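Local coordinates for dehydrogenase (Thermotoga maritima, PDB 3EZY) that catalyses the NAD(+)-dependent oxidation of myo-inositol to scyllo-inosose, probably as a step in myo-inositol breakdown, at the interface of chains A and B. Coordinates in Å, arbitrary orientation; residue numbers count along the deposited sequence, not the author numbering. Chains: chain A/B, Dehydrogenase.

The interface of chains A and B. Residues chain A 234-235; chain B 264-265.
One face of the B:Glu265 carboxylate looks onto A:Val234, and one face of the peptide joining B:Asp264 to B:Glu265 looks onto A:Tyr235. Over the carboxylate lies the valine side chain: CB of A:Val234 is 3.9 Å from OE2 of B:Glu265. The CG2 methyl of A:Val234 sits well above the carboxylate plane, 4.1 Å from CD of B:Glu265, rather than at an edge. The backbone carbonyl oxygen of A:Val234 comes to that same face, and reaches the CG of B:Glu265 at 3.8 Å. The glutamate chain is bent at chi2 (88°), which brings the end group over the valine, and chi3 near -14° turns its flat side to it. The carbonyl oxygen thus packs against the aliphatic CG and brings the acid no charge partner.

Next door the fit is closer. CB of A:Tyr235 stands almost straight above the B:Asp264 carbonyl oxygen, 3.2 Å away, a packing contact on the peptide face. The phenol ring leads away from chain B, leaving this methylene to do the touching. Polar linkage comes through a water, 2.8 Å from A:Tyr235 O and at a longer 3.3 Å from B:Asp264 O; the carbonyl of B:Glu265 is a weak further partner. The water thus ties backbone to backbone, without calling on side-chain chemistry.

An alanine in place of B:Glu265 would probably leave A:Val234 CG2 and its carbonyl without their cover, opening a gap on that flank.

In the fold, B:Asp264 closes strand 260-264 and B:Glu265 begins the turn into strand 267-270; the tip of this projecting hairpin meets A:Val234 and A:Tyr235 in the loop between strands 224-230 and 238-245. The two-fold repeats the contact with chains exchanged, a reciprocal arm exchange that may help hold the deposited tetramer together.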
loop_
_atom_site.group_PDB
_atom_site.type_symbol
_atom_site.label_atom_id
_atom_site.label_comp_id
_atom_site.label_asym_id
_atom_site.label_seq_id
_atom_site.Cartn_x
_atom_site.Cartn_y
_atom_site.Cartn_z
ATOM N N VAL A 234 13.209 9.864 -13.401
ATOM C CA VAL A 234 14.386 9.030 -13.161
ATOM C C VAL A 234 14.028 7.694 -12.525
ATOM O O VAL A 234 14.807 6.753 -12.576
ATOM C CB VAL A 234 15.456 9.755 -12.326
ATOM C CG1 VAL A 234 15.915 11.026 -13.047
ATOM C CG2 VAL A 234 14.920 10.051 -10.933
ATOM N N TYR A 235 12.817 7.590 -11.977
ATOM C CA TYR A 235 12.397 6.352 -11.347
ATOM C C TYR A 235 11.773 5.351 -12.300
ATOM O O TYR A 235 11.374 4.264 -11.860
ATOM C CB TYR A 235 11.466 6.610 -10.138
ATOM C CG TYR A 235 10.293 7.546 -10.432
ATOM C CD1 TYR A 235 9.057 7.038 -10.791
ATOM C CD2 TYR A 235 10.432 8.936 -10.338
ATOM C CE1 TYR A 235 7.952 7.883 -11.052
ATOM C CE2 TYR A 235 9.355 9.792 -10.626
ATOM C CZ TYR A 235 8.115 9.253 -10.970
ATOM O OH TYR A 235 7.050 10.114 -11.237
ATOM N N ASP B 264 12.295 7.068 -5.789
ATOM C CA ASP B 264 13.512 7.342 -6.556
ATOM C C ASP B 264 13.836 6.161 -7.421
ATOM O O ASP B 264 12.987 5.292 -7.612
ATOM C CB ASP B 264 14.686 7.833 -5.638
ATOM C CG ASP B 264 15.240 6.738 -4.700
ATOM O OD1 ASP B 264 14.833 5.577 -4.791
ATOM O OD2 ASP B 264 16.136 7.041 -3.875
ATOM N N GLU B 265 15.049 6.106 -7.959
ATOM C CA GLU B 265 15.464 4.996 -8.818
ATOM C C GLU B 265 15.137 3.619 -8.313
ATOM O O GLU B 265 14.883 2.694 -9.102
ATOM C CB GLU B 265 16.987 5.010 -8.958
ATOM C CG GLU B 265 17.477 5.880 -10.062
ATOM C CD GLU B 265 17.692 7.308 -9.624
ATOM O OE1 GLU B 265 17.204 7.693 -8.523
ATOM O OE2 GLU B 265 18.361 8.046 -10.404
HETATM O O HOH W 1 11.842 2.864 -9.471
#